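Local coordinates for ABC transporter substrate-binding protein (Staphylococcus aureus subsp. aureus NCTC 8325, PDB 3UN6) that probably serves as the substrate-binding component of an ABC-type import system and binds zinc in the crystal, its natural ligand not being established, at residues A48-T53 / L67-F72; G117-G122 / V191-G196; Y138-P143 / G165-H170; T148-L153 / H301-P306. All blocks are in the same frame, centred on the assembly; numbering follows the deposited sequence. Where two conformers were deposited one is given.

Contact 1 of 4, residues A48-T53 / L67-F72; sequences ANLMMT and LELVKF. With PO4 (phosphate ion), chain D.
Met-51, present as selenomethionine, leaves helix 48-53 pointing away from the strand that carries Leu-69, but its chain folds back: after a bend at chi2 (-57°), a second at chi3 (89°) swings CE round to the leucine. Met-51 CE and Leu-69 CD1 meet at 3.4 Å, tighter than ordinary van der Waals contact. Leu-69 spreads its two methyl groups over the helix. Leu-69 CD1 also lies 4.0 Å from Leu-50 O, while its CD2 rests against Leu-50 CB at 4.0 Å. One helical turn on, Thr-53 CG2 touches Leu-67 CD2 at 4.0 Å, the two side chains crossing at about a right angle. Thr-53 turns its methyl group to the strand while its hydroxyl bonds back into the helix: OG1 donates to Asn-49 O over 2.7 Å, and that oxygen also receives Thr-53 N from the opposite face. Side chain to side chain the contact is apolar. Ile-39 of the neighbouring strand packs against both Leu-50 and Leu-67, and helix 254-264 adds Ile-260 beside Met-51. Farther on, Lys-71 NZ donates at 3.0 Å to O3 of a phosphate ion that probably comes from the crystallisation liquor and also bonds Lys-266. The segments 48-53 and 67-71 run roughly antiparallel, their axes 9.8 Å apart at closest approach, as expected within the beta-alpha-beta unit 36-41, 48-58, 66-71, whose last strand edges the five-stranded sheet.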
loop_
_atom_site.group_PDB
_atom_site.type_symbol
_atom_site.label_atom_id
_atom_site.label_comp_id
_atom_site.label_asym_id
_atom_site.label_seq_id
_atom_site.Cartn_x
_atom_site.Cartn_y
_atom_site.Cartn_z
ATOM N N ALA A 48 -7.855 -2.930 1.442
ATOM C CA ALA A 48 -9.225 -3.142 1.907
ATOM C C ALA A 48 -10.293 -3.054 0.812
ATOM O O ALA A 48 -11.362 -3.634 0.966
ATOM C CB ALA A 48 -9.549 -2.161 3.028
ATOM N N ASN A 49 -10.015 -2.346 -0.283
ATOM C CA ASN A 49 -10.990 -2.286 -1.376
ATOM C C ASN A 49 -11.174 -3.667 -2.029
ATOM O O ASN A 49 -12.195 -3.923 -2.618
ATOM C CB ASN A 49 -10.635 -1.243 -2.442
ATOM C CG ASN A 49 -11.824 -0.907 -3.333
ATOM O OD1 ASN A 49 -12.924 -0.678 -2.849
ATOM N ND2 ASN A 49 -11.608 -0.894 -4.627
ATOM N N LEU A 50 -10.185 -4.548 -1.916
ATOM C CA LEU A 50 -10.340 -5.925 -2.408
ATOM C C LEU A 50 -11.397 -6.674 -1.581
ATOM O O LEU A 50 -12.155 -7.486 -2.134
ATOM C CB LEU A 50 -9.017 -6.694 -2.350
ATOM C CG LEU A 50 -7.961 -6.324 -3.381
ATOM C CD1 LEU A 50 -6.684 -7.094 -3.085
ATOM C CD2 LEU A 50 -8.475 -6.620 -4.776
HETATM N N MSE A 51 -11.441 -6.401 -0.267
HETATM C CA MSE A 51 -12.416 -7.039 0.628
HETATM C C MSE A 51 -13.812 -6.557 0.224
HETATM O O MSE A 51 -14.773 -7.338 0.135
HETATM C CB MSE A 51 -12.182 -6.662 2.102
HETATM C CG MSE A 51 -10.729 -6.707 2.692
HETATM SE SE MSE A 51 -9.735 -8.369 2.609
HETATM C CE MSE A 51 -8.871 -8.145 0.846
HETATM N N MSE A 52 -13.936 -5.253 -0.011
HETATM C CA MSE A 52 -15.219 -4.707 -0.441
HETATM C C MSE A 52 -15.646 -5.334 -1.768
HETATM O O MSE A 52 -16.828 -5.683 -1.937
HETATM C CB MSE A 52 -15.160 -3.192 -0.583
HETATM C CG MSE A 52 -16.438 -2.608 -0.998
HETATM SE SE MSE A 52 -17.851 -2.797 0.394
HETATM C CE MSE A 52 -19.362 -2.697 -0.794
ATOM N N THR A 53 -14.697 -5.482 -2.699
ATOM C CA THR A 53 -14.987 -6.071 -4.017
ATOM C C THR A 53 -15.573 -7.468 -3.851
ATOM O O THR A 53 -16.571 -7.812 -4.481
ATOM C CB THR A 53 -13.727 -6.100 -4.909
ATOM O OG1 THR A 53 -13.211 -4.767 -5.025
ATOM C CG2 THR A 53 -14.043 -6.647 -6.292
ATOM N N LEU A 67 -13.533 -14.737 -6.983
ATOM C CA LEU A 67 -12.417 -13.997 -6.451
ATOM C C LEU A 67 -11.891 -14.704 -5.212
ATOM O O LEU A 67 -12.615 -14.875 -4.219
ATOM C CB LEU A 67 -12.857 -12.565 -6.122
ATOM C CG LEU A 67 -11.825 -11.580 -5.562
ATOM C CD1 LEU A 67 -10.594 -11.480 -6.463
ATOM C CD2 LEU A 67 -12.475 -10.223 -5.377
ATOM N N GLU A 68 -10.642 -15.146 -5.282
ATOM C CA GLU A 68 -9.993 -15.777 -4.143
ATOM C C GLU A 68 -8.930 -14.814 -3.655
ATOM O O GLU A 68 -8.036 -14.426 -4.424
ATOM C CB GLU A 68 -9.368 -17.126 -4.511
ATOM C CG GLU A 68 -8.447 -17.674 -3.412
ATOM C CD GLU A 68 -8.010 -19.117 -3.634
ATOM O OE1 GLU A 68 -7.043 -19.550 -2.956
ATOM O OE2 GLU A 68 -8.625 -19.821 -4.475
ATOM N N LEU A 69 -9.041 -14.405 -2.391
ATOM C CA LEU A 69 -8.084 -13.487 -1.799
ATOM C C LEU A 69 -7.045 -14.299 -1.005
ATOM O O LEU A 69 -7.377 -15.003 -0.057
ATOM C CB LEU A 69 -8.804 -12.491 -0.899
ATOM C CG LEU A 69 -9.861 -11.610 -1.561
ATOM C CD1 LEU A 69 -10.553 -10.771 -0.492
ATOM C CD2 LEU A 69 -9.258 -10.716 -2.637
ATOM N N VAL A 70 -5.782 -14.158 -1.383
ATOM C CA VAL A 70 -4.689 -14.932 -0.787
ATOM C C VAL A 70 -3.814 -14.001 0.080
ATOM O O VAL A 70 -3.181 -13.057 -0.439
ATOM C CB VAL A 70 -3.856 -15.592 -1.916
ATOM C CG1 VAL A 70 -2.748 -16.488 -1.354
ATOM C CG2 VAL A 70 -4.773 -16.387 -2.856
ATOM N N LYS A 71 -3.765 -14.278 1.386
ATOM C CA LYS A 71 -3.048 -13.434 2.353
ATOM C C LYS A 71 -1.574 -13.759 2.567
ATOM O O LYS A 71 -1.199 -14.921 2.703
ATOM C CB LYS A 71 -3.737 -13.498 3.721
ATOM C CG LYS A 71 -3.151 -12.529 4.725
ATOM C CD LYS A 71 -3.863 -12.553 6.074
ATOM C CE LYS A 71 -3.486 -13.782 6.869
ATOM N NZ LYS A 71 -4.064 -13.695 8.231
ATOM N N PHE A 72 -0.766 -12.709 2.675
ATOM C CA PHE A 72 0.678 -12.809 2.900
ATOM C C PHE A 72 1.026 -11.943 4.101
ATOM O O PHE A 72 0.302 -11.014 4.409
ATOM C CB PHE A 72 1.432 -12.341 1.653
ATOM C CG PHE A 72 1.263 -13.262 0.481
ATOM C CD1 PHE A 72 0.258 -13.051 -0.450
ATOM C CD2 PHE A 72 2.078 -14.369 0.346
ATOM C CE1 PHE A 72 0.068 -13.909 -1.519
ATOM C CE2 PHE A 72 1.909 -15.250 -0.720
ATOM C CZ PHE A 72 0.880 -15.014 -1.665
HETATM P P PO4 D . -4.537 -16.870 10.185
HETATM O O1 PO4 D . -4.773 -16.332 11.578
HETATM O O2 PO4 D . -5.728 -16.547 9.320
HETATM O O3 PO4 D . -3.316 -16.219 9.588
HETATM O O4 PO4 D . -4.371 -18.368 10.271
#

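Contact 2 of 4, residues G117-G122 / V191-G196; sequences GNVIMG and VAEPFG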
loop_
_atom_site.group_PDB
_atom_site.type_symbol
_atom_site.label_atom_id
_atom_site.label_comp_id
_atom_site.label_asym_id
_atom_site.label_seq_id
_atom_site.Cartn_x
_atom_site.Cartn_y
_atom_site.Cartn_z
ATOM N N GLY A 117 -3.334 6.961 4.205
ATOM C CA GLY A 117 -3.255 5.783 5.078
ATOM C C GLY A 117 -1.863 5.339 5.535
ATOM O O GLY A 117 -1.701 4.220 6.054
ATOM N N ASN A 118 -0.854 6.191 5.342
ATOM C CA ASN A 118 0.536 5.905 5.790
ATOM C C ASN A 118 0.906 6.728 7.019
ATOM O O ASN A 118 0.425 7.855 7.200
ATOM C CB ASN A 118 1.556 6.177 4.657
ATOM C CG ASN A 118 1.673 5.006 3.678
ATOM O OD1 ASN A 118 1.637 3.852 4.099
ATOM N ND2 ASN A 118 1.850 5.300 2.377
ATOM N N VAL A 119 1.748 6.154 7.873
ATOM C CA VAL A 119 2.198 6.840 9.055
ATOM C C VAL A 119 3.698 6.724 9.284
ATOM O O VAL A 119 4.362 5.889 8.701
ATOM C CB VAL A 119 1.498 6.270 10.325
ATOM C CG1 VAL A 119 0.019 6.532 10.272
ATOM C CG2 VAL A 119 1.777 4.775 10.476
ATOM N N ILE A 120 4.207 7.602 10.149
ATOM C CA ILE A 120 5.577 7.560 10.625
ATOM C C ILE A 120 5.438 7.536 12.118
ATOM O O ILE A 120 4.892 8.467 12.703
ATOM C CB ILE A 120 6.389 8.774 10.152
ATOM C CG1 ILE A 120 6.520 8.731 8.615
ATOM C CG2 ILE A 120 7.782 8.782 10.816
ATOM C CD1 ILE A 120 6.786 10.078 7.974
HETATM N N MSE A 121 5.890 6.442 12.735
HETATM C CA MSE A 121 5.811 6.235 14.176
HETATM C C MSE A 121 7.173 6.415 14.818
HETATM O O MSE A 121 8.188 6.175 14.193
HETATM C CB MSE A 121 5.366 4.799 14.479
HETATM C CG MSE A 121 4.074 4.409 13.805
HETATM SE SE MSE A 121 2.591 5.423 14.514
HETATM C CE MSE A 121 2.606 4.670 16.327
ATOM N N GLY A 122 7.174 6.870 16.060
ATOM C CA GLY A 122 8.393 7.024 16.837
ATOM C C GLY A 122 8.162 6.383 18.187
ATOM O O GLY A 122 7.031 6.001 18.515
ATOM N N VAL A 191 4.778 2.837 7.849
ATOM C CA VAL A 191 4.027 1.707 7.342
ATOM C C VAL A 191 2.583 2.105 7.112
ATOM O O VAL A 191 2.174 3.208 7.492
ATOM C CB VAL A 191 4.065 0.567 8.368
ATOM C CG1 VAL A 191 3.307 1.002 9.657
ATOM C CG2 VAL A 191 3.499 -0.728 7.785
ATOM N N ALA A 192 1.828 1.234 6.434
ATOM C CA ALA A 192 0.416 1.484 6.221
ATOM C C ALA A 192 -0.322 1.152 7.502
ATOM O O ALA A 192 0.105 0.284 8.267
ATOM C CB ALA A 192 -0.123 0.616 5.081
ATOM N N GLU A 193 -1.431 1.821 7.741
ATOM C CA GLU A 193 -2.264 1.437 8.867
ATOM C C GLU A 193 -2.771 0.040 8.517
ATOM O O GLU A 193 -2.805 -0.324 7.340
ATOM C CB GLU A 193 -3.386 2.427 9.075
ATOM C CG GLU A 193 -2.911 3.788 9.599
ATOM C CD GLU A 193 -2.351 3.755 11.043
ATOM O OE1 GLU A 193 -1.821 2.714 11.488
ATOM O OE2 GLU A 193 -2.416 4.806 11.727
ATOM N N PRO A 194 -3.163 -0.752 9.527
ATOM C CA PRO A 194 -3.273 -0.432 10.923
ATOM C C PRO A 194 -2.018 -0.635 11.768
ATOM O O PRO A 194 -2.118 -0.576 12.977
ATOM C CB PRO A 194 -4.346 -1.409 11.380
ATOM C CG PRO A 194 -4.052 -2.635 10.577
ATOM C CD PRO A 194 -3.473 -2.169 9.286
ATOM N N PHE A 195 -0.854 -0.794 11.148
ATOM C CA PHE A 195 0.350 -1.101 11.920
ATOM C C PHE A 195 0.940 0.048 12.728
ATOM O O PHE A 195 1.768 -0.180 13.599
ATOM C CB PHE A 195 1.343 -1.916 11.076
ATOM C CG PHE A 195 0.786 -3.260 10.726
ATOM C CD1 PHE A 195 0.717 -4.263 11.709
ATOM C CD2 PHE A 195 0.182 -3.479 9.503
ATOM C CE1 PHE A 195 0.135 -5.500 11.443
ATOM C CE2 PHE A 195 -0.409 -4.736 9.208
ATOM C CZ PHE A 195 -0.437 -5.742 10.202
ATOM N N GLY A 196 0.465 1.269 12.494
ATOM C CA GLY A 196 0.876 2.403 13.319
ATOM C C GLY A 196 -0.023 2.436 14.542
ATOM O O GLY A 196 0.451 2.471 15.689
#
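Val-119 meets Val-191 and the turn from Glu-193 to Gly-196 with its two methyl groups. Its backbone forms a hydrogen-bonded antiparallel pair with Val-191: Val-119 N donates to Val-191 O at 3.0 Å, and Val-191 N returns a less straight bond to Val-119 O at 3.2 Å. Val-119 CG1, anti to the carbonyl carbon (chi1 -64°), lies 3.3 Å from Glu-193 OE2, the two side chains crossing at about a right angle, whereas Val-119 CG2 reaches Val-191 CG1 at 4.2 Å. Val-119 CG2 also lies 3.8 Å from Gly-196 CA, which has no side chain. This pairing belongs to the second sheet of a fold of the periplasmic-binding-protein type, and it borders the metal site: the side chain of Val-191 is about 4 Å from a bound zinc ion. Asn-118 touches His-46 and Cys-220, two of the zinc ligands, and its OD1 accepts from His-149 NE2. The strand gives way to a turn at Glu-193, whose N donates almost straight to Gly-117 O and which a cis peptide bond joins to Pro-194. Glu-193 OE1 accepts Gly-196 N at 2.9 Å in a bent bond, and Ala-197 N as well, while selenomethionine Met-121 brings CE close to Gly-196 O.

Contact 3 of 4, residues Y138-P143 / G165-H170; sequences YHFGIP and GHFSYH
Tyr-138 to Gly-141 pair in parallel with Phe-167 to His-170, one residue against one, and five backbone hydrogen bonds run from Tyr-138 N to His-166 O at one end to Ile-142 N to His-170 O at the other. On the face bearing Tyr-138, Phe-140, Phe-167 and Tyr-169, aromatic rings dominate. Phe-140 sets CE2 over the centre of the Phe-167 ring, 3.6 Å above its plane, the planes inclined at 43°. Tyr-138 CD2 meets Phe-167 CE1 rim to rim at 3.7 Å, and Tyr-138 CE2 lies 3.6 Å from His-166 ND1, the two rings nearly perpendicular. His-166, with CG anti to its backbone N (chi1 -150°) and NE2 hydrogen-bonded to Gly-135 O, thus completes an aromatic cluster of four. Ile-142 extends the apolar row, its CD1 meeting Tyr-169 CB at 3.8 Å. The other face is polar: His-139 ND1 and His-170 NE2 share a hydrogen bond of 2.7 Å, made at the ring edges, in which either may be the donor. Ser-168 CB lies beside the His-139 ring. The two strands open and close a beta-alpha-beta unit whose helix, 148-159, packs on the aromatic face through Leu-153 and accepts the hydroxyl of Tyr-169 at Glu-154; strand 188-192 continues the sheet on the far side of strand 138-142.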
loop_
_atom_site.group_PDB
_atom_site.type_symbol
_atom_site.label_atom_id
_atom_site.label_comp_id
_atom_site.label_asym_id
_atom_site.label_seq_id
_atom_site.Cartn_x
_atom_site.Cartn_y
_atom_site.Cartn_z
ATOM N N TYR A 138 19.706 7.410 13.504
ATOM C CA TYR A 138 18.370 6.963 13.857
ATOM C C TYR A 138 18.004 5.761 12.981
ATOM O O TYR A 138 18.307 5.738 11.786
ATOM C CB TYR A 138 17.371 8.104 13.685
ATOM C CG TYR A 138 17.744 9.334 14.501
ATOM C CD1 TYR A 138 17.588 9.347 15.875
ATOM C CD2 TYR A 138 18.254 10.477 13.885
ATOM C CE1 TYR A 138 17.939 10.470 16.630
ATOM C CE2 TYR A 138 18.601 11.605 14.628
ATOM C CZ TYR A 138 18.435 11.596 15.997
ATOM O OH TYR A 138 18.774 12.714 16.732
ATOM N N HIS A 139 17.356 4.764 13.569
ATOM C CA HIS A 139 17.000 3.550 12.841
ATOM C C HIS A 139 15.505 3.389 12.605
ATOM O O HIS A 139 14.695 3.338 13.537
ATOM C CB HIS A 139 17.597 2.345 13.545
ATOM C CG HIS A 139 19.092 2.379 13.581
ATOM N ND1 HIS A 139 19.873 1.758 12.632
ATOM C CD2 HIS A 139 19.946 3.024 14.407
ATOM C CE1 HIS A 139 21.145 1.991 12.894
ATOM N NE2 HIS A 139 21.217 2.756 13.966
ATOM N N PHE A 140 15.150 3.317 11.329
ATOM C CA PHE A 140 13.770 3.201 10.921
ATOM C C PHE A 140 13.409 1.896 10.228
ATOM O O PHE A 140 14.084 1.467 9.302
ATOM C CB PHE A 140 13.399 4.379 10.006
ATOM C CG PHE A 140 13.162 5.658 10.745
ATOM C CD1 PHE A 140 11.928 5.914 11.324
ATOM C CD2 PHE A 140 14.170 6.599 10.887
ATOM C CE1 PHE A 140 11.704 7.095 12.021
ATOM C CE2 PHE A 140 13.947 7.774 11.596
ATOM C CZ PHE A 140 12.723 8.017 12.157
ATOM N N GLY A 141 12.315 1.284 10.684
ATOM C CA GLY A 141 11.790 0.091 10.045
ATOM C C GLY A 141 10.968 0.552 8.842
ATOM O O GLY A 141 10.285 1.581 8.914
ATOM N N ILE A 142 11.105 -0.145 7.715
ATOM C CA ILE A 142 10.287 0.120 6.510
ATOM C C ILE A 142 9.822 -1.245 5.993
ATOM O O ILE A 142 10.446 -2.266 6.286
ATOM C CB ILE A 142 11.046 0.940 5.393
ATOM C CG1 ILE A 142 12.407 0.290 5.057
ATOM C CG2 ILE A 142 11.239 2.372 5.855
ATOM C CD1 ILE A 142 13.165 0.884 3.850
ATOM N N PRO A 143 8.711 -1.281 5.246
ATOM C CA PRO A 143 8.230 -2.593 4.776
ATOM C C PRO A 143 9.075 -3.255 3.667
ATOM O O PRO A 143 9.080 -4.481 3.523
ATOM C CB PRO A 143 6.799 -2.297 4.294
ATOM C CG PRO A 143 6.519 -0.890 4.649
ATOM C CD PRO A 143 7.803 -0.191 4.883
ATOM N N GLY A 165 22.042 9.938 5.331
ATOM C CA GLY A 165 22.693 8.829 6.016
ATOM C C GLY A 165 22.515 8.863 7.522
ATOM O O GLY A 165 22.976 7.957 8.206
ATOM N N HIS A 166 21.863 9.888 8.071
ATOM C CA HIS A 166 21.690 9.918 9.538
ATOM C C HIS A 166 20.413 9.155 9.944
ATOM O O HIS A 166 20.148 8.955 11.124
ATOM C CB HIS A 166 21.761 11.333 10.109
ATOM C CG HIS A 166 22.293 11.389 11.514
ATOM N ND1 HIS A 166 21.545 11.835 12.586
ATOM C CD2 HIS A 166 23.496 11.030 12.022
ATOM C CE1 HIS A 166 22.269 11.761 13.690
ATOM N NE2 HIS A 166 23.455 11.270 13.377
ATOM N N PHE A 167 19.627 8.762 8.945
ATOM C CA PHE A 167 18.491 7.851 9.108
ATOM C C PHE A 167 18.974 6.566 8.416
ATOM O O PHE A 167 19.434 6.618 7.277
ATOM C CB PHE A 167 17.259 8.356 8.392
ATOM C CG PHE A 167 16.456 9.386 9.141
ATOM C CD1 PHE A 167 16.989 10.133 10.174
ATOM C CD2 PHE A 167 15.171 9.694 8.698
ATOM C CE1 PHE A 167 16.231 11.100 10.814
ATOM C CE2 PHE A 167 14.416 10.668 9.328
ATOM C CZ PHE A 167 14.954 11.366 10.392
ATOM N N SER A 168 18.886 5.440 9.119
ATOM C CA SER A 168 19.293 4.146 8.592
ATOM C C SER A 168 18.022 3.323 8.492
ATOM O O SER A 168 17.194 3.352 9.400
ATOM C CB SER A 168 20.295 3.480 9.527
ATOM O OG SER A 168 20.747 2.256 8.984
ATOM N N TYR A 169 17.863 2.604 7.386
ATOM C CA TYR A 169 16.646 1.840 7.140
ATOM C C TYR A 169 16.766 0.353 7.293
ATOM O O TYR A 169 17.752 -0.250 6.882
ATOM C CB TYR A 169 16.123 2.189 5.757
ATOM C CG TYR A 169 15.875 3.661 5.673
ATOM C CD1 TYR A 169 14.744 4.231 6.278
ATOM C CD2 TYR A 169 16.787 4.503 5.054
ATOM C CE1 TYR A 169 14.522 5.599 6.230
ATOM C CE2 TYR A 169 16.559 5.874 4.991
ATOM C CZ TYR A 169 15.429 6.421 5.591
ATOM O OH TYR A 169 15.191 7.801 5.548
ATOM N N HIS A 170 15.724 -0.241 7.866
ATOM C CA HIS A 170 15.706 -1.667 8.138
ATOM C C HIS A 170 14.412 -2.299 7.663
ATOM O O HIS A 170 13.338 -2.010 8.190
ATOM C CB HIS A 170 15.909 -1.893 9.633
ATOM C CG HIS A 170 17.166 -1.263 10.148
ATOM N ND1 HIS A 170 18.391 -1.892 10.085
ATOM C CD2 HIS A 170 17.402 -0.030 10.656
ATOM C CE1 HIS A 170 19.319 -1.087 10.572
ATOM N NE2 HIS A 170 18.745 0.051 10.919
#

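Contact 4 of 4, residues T148-L153 / H301-P306; sequences THYLLL and HHLFNP
Tyr-150 turns the edge of its ring toward the face of His-301 in a T-shaped pair, centroids 5.6 Å apart and planes at 77°. Tyr-150 CE1 does the touching: it lies 4.0 Å from His-301 CB, which sits at the edge of the tyrosine ring, and 3.8 Å from Leu-303 CD2. Tyr-150 and Leu-303 lie alongside, pointing in opposite senses. Leu-151, next along the helix, puts CD2 3.6 Å from His-301 ND1 and 4.3 Å from Leu-303 CD1. CG of Tyr-150 stands anti to its backbone N (chi1 170°), and the ring lies toward the loop; it also makes an edge-to-face pair with Tyr-169. In the partner segment, a Schellman motif with His-302 as its C-prime residue ends helix 288-300, which fixes the backbone that presents His-301 and Leu-303. His-301 ND1 is hydrogen-bonded to Leu-297 O, setting the rotation of the imidazole, and Leu-297 itself packs on Leu-151. Beyond, Phe-304 carries the loop on to helix 94-102 and to Tyr-146. Contact between the segments is by van der Waals contacts and the edge-to-face pair, with no hydrogen bond between them; the bond of ND1 to Leu-297 O is consistent with a proton on that nitrogen, satisfied by the last turn of the preceding helix.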
loop_
_atom_site.group_PDB
_atom_site.type_symbol
_atom_site.label_atom_id
_atom_site.label_comp_id
_atom_site.label_asym_id
_atom_site.label_seq_id
_atom_site.Cartn_x
_atom_site.Cartn_y
_atom_site.Cartn_z
ATOM N N THR A 148 7.060 3.607 -0.735
ATOM C CA THR A 148 6.727 5.010 -0.496
ATOM C C THR A 148 7.148 5.404 0.936
ATOM O O THR A 148 7.411 6.553 1.222
ATOM C CB THR A 148 5.222 5.215 -0.718
ATOM O OG1 THR A 148 4.947 5.029 -2.104
ATOM C CG2 THR A 148 4.716 6.638 -0.279
ATOM N N HIS A 149 7.213 4.418 1.816
ATOM C CA HIS A 149 7.625 4.616 3.207
ATOM C C HIS A 149 9.052 5.106 3.281
ATOM O O HIS A 149 9.333 6.057 4.007
ATOM C CB HIS A 149 7.414 3.311 3.971
ATOM C CG HIS A 149 6.049 2.760 3.767
ATOM N ND1 HIS A 149 5.766 1.832 2.781
ATOM C CD2 HIS A 149 4.863 3.092 4.331
ATOM C CE1 HIS A 149 4.471 1.580 2.788
ATOM N NE2 HIS A 149 3.899 2.327 3.721
ATOM N N TYR A 150 9.957 4.480 2.520
ATOM C CA TYR A 150 11.340 4.958 2.420
ATOM C C TYR A 150 11.357 6.419 1.923
ATOM O O TYR A 150 12.079 7.254 2.455
ATOM C CB TYR A 150 12.152 4.096 1.443
ATOM C CG TYR A 150 13.518 4.656 1.090
ATOM C CD1 TYR A 150 13.748 5.320 -0.113
ATOM C CD2 TYR A 150 14.580 4.555 1.992
ATOM C CE1 TYR A 150 15.014 5.832 -0.417
ATOM C CE2 TYR A 150 15.811 5.050 1.696
ATOM C CZ TYR A 150 16.033 5.692 0.502
ATOM O OH TYR A 150 17.289 6.171 0.262
ATOM N N LEU A 151 10.567 6.707 0.902
ATOM C CA LEU A 151 10.514 8.053 0.338
ATOM C C LEU A 151 9.964 9.071 1.330
ATOM O O LEU A 151 10.470 10.178 1.429
ATOM C CB LEU A 151 9.670 8.074 -0.951
ATOM C CG LEU A 151 10.165 7.107 -2.040
ATOM C CD1 LEU A 151 9.193 7.111 -3.236
ATOM C CD2 LEU A 151 11.593 7.435 -2.488
ATOM N N LEU A 152 8.921 8.695 2.060
ATOM C CA LEU A 152 8.323 9.584 3.055
ATOM C C LEU A 152 9.339 9.937 4.129
ATOM O O LEU A 152 9.482 11.109 4.523
ATOM C CB LEU A 152 7.089 8.931 3.691
ATOM C CG LEU A 152 5.791 8.903 2.883
ATOM C CD1 LEU A 152 4.797 7.897 3.477
ATOM C CD2 LEU A 152 5.187 10.308 2.813
ATOM N N LEU A 153 10.068 8.923 4.584
ATOM C CA LEU A 153 11.052 9.126 5.625
ATOM C C LEU A 153 12.205 9.993 5.173
ATOM O O LEU A 153 12.657 10.853 5.927
ATOM C CB LEU A 153 11.523 7.794 6.193
ATOM C CG LEU A 153 10.600 7.123 7.210
ATOM C CD1 LEU A 153 11.057 5.612 7.392
ATOM C CD2 LEU A 153 10.646 7.868 8.515
ATOM N N HIS A 301 16.453 9.247 -5.727
ATOM C CA HIS A 301 17.199 8.464 -4.729
ATOM C C HIS A 301 17.975 7.289 -5.353
ATOM O O HIS A 301 18.450 6.406 -4.636
ATOM C CB HIS A 301 16.274 7.956 -3.620
ATOM C CG HIS A 301 15.695 9.045 -2.779
ATOM N ND1 HIS A 301 14.442 9.571 -3.003
ATOM C CD2 HIS A 301 16.210 9.735 -1.736
ATOM C CE1 HIS A 301 14.205 10.532 -2.127
ATOM N NE2 HIS A 301 15.262 10.650 -1.345
ATOM N N HIS A 302 18.131 7.302 -6.677
ATOM C CA HIS A 302 18.849 6.262 -7.398
ATOM C C HIS A 302 18.349 4.855 -7.078
ATOM O O HIS A 302 19.107 3.902 -7.182
ATOM C CB HIS A 302 20.344 6.330 -7.080
ATOM C CG HIS A 302 20.984 7.630 -7.438
ATOM N ND1 HIS A 302 21.543 7.863 -8.677
ATOM C CD2 HIS A 302 21.173 8.761 -6.720
ATOM C CE1 HIS A 302 22.049 9.082 -8.707
ATOM N NE2 HIS A 302 21.835 9.649 -7.532
ATOM N N LEU A 303 17.082 4.700 -6.711
ATOM C CA LEU A 303 16.590 3.362 -6.376
ATOM C C LEU A 303 16.755 2.378 -7.549
ATOM O O LEU A 303 17.340 1.302 -7.394
ATOM C CB LEU A 303 15.144 3.405 -5.878
ATOM C CG LEU A 303 14.910 4.136 -4.553
ATOM C CD1 LEU A 303 13.451 3.971 -4.133
ATOM C CD2 LEU A 303 15.815 3.627 -3.459
ATOM N N PHE A 304 16.257 2.761 -8.714
ATOM C CA PHE A 304 16.352 1.942 -9.938
ATOM C C PHE A 304 15.806 2.828 -11.053
ATOM O O PHE A 304 15.213 3.866 -10.746
ATOM C CB PHE A 304 15.546 0.626 -9.818
ATOM C CG PHE A 304 14.083 0.824 -9.492
ATOM C CD1 PHE A 304 13.653 0.899 -8.173
ATOM C CD2 PHE A 304 13.134 0.946 -10.510
ATOM C CE1 PHE A 304 12.312 1.080 -7.863
ATOM C CE2 PHE A 304 11.795 1.150 -10.210
ATOM C CZ PHE A 304 11.378 1.211 -8.877
ATOM N N ASN A 305 16.018 2.491 -12.324
ATOM C CA ASN A 305 15.422 3.333 -13.368
ATOM C C ASN A 305 13.982 2.906 -13.529
ATOM O O ASN A 305 13.717 1.752 -13.896
ATOM C CB ASN A 305 16.156 3.324 -14.706
ATOM C CG ASN A 305 15.643 4.435 -15.641
ATOM O OD1 ASN A 305 16.183 5.546 -15.651
ATOM N ND2 ASN A 305 14.539 4.170 -16.345
ATOM N N PRO A 306 13.041 3.832 -13.236
ATOM C CA PRO A 306 11.631 3.488 -13.267
ATOM C C PRO A 306 11.079 3.335 -14.680
ATOM O O PRO A 306 11.583 3.971 -15.616
ATOM C CB PRO A 306 10.961 4.668 -12.532
ATOM C CG PRO A 306 11.841 5.819 -12.798
ATOM C CD PRO A 306 13.248 5.271 -12.962
#

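Overall arrangement
Contact 1 comes first along the chain and stands apart, touching none of the others; it belongs to the five-stranded sheet, its centre about 30 Å from that of contact 3, across the centre of the chain. Contacts 2 and 3 share the second sheet, where strands 188-192 and 138-142 are neighbours, and contact 3 is nested within the loop that contact 2 closes. Contact 4, about 13 Å from contact 3 between centres, supplies helix 148-159, which joins the strands of contact 3 and reaches contact 2 through His-149 and Leu-153. Contact 2 lies beside zinc ligands His-46 and Cys-220, and His-149 of contact 4 touches Cys-220, consistent with a site between two lobes.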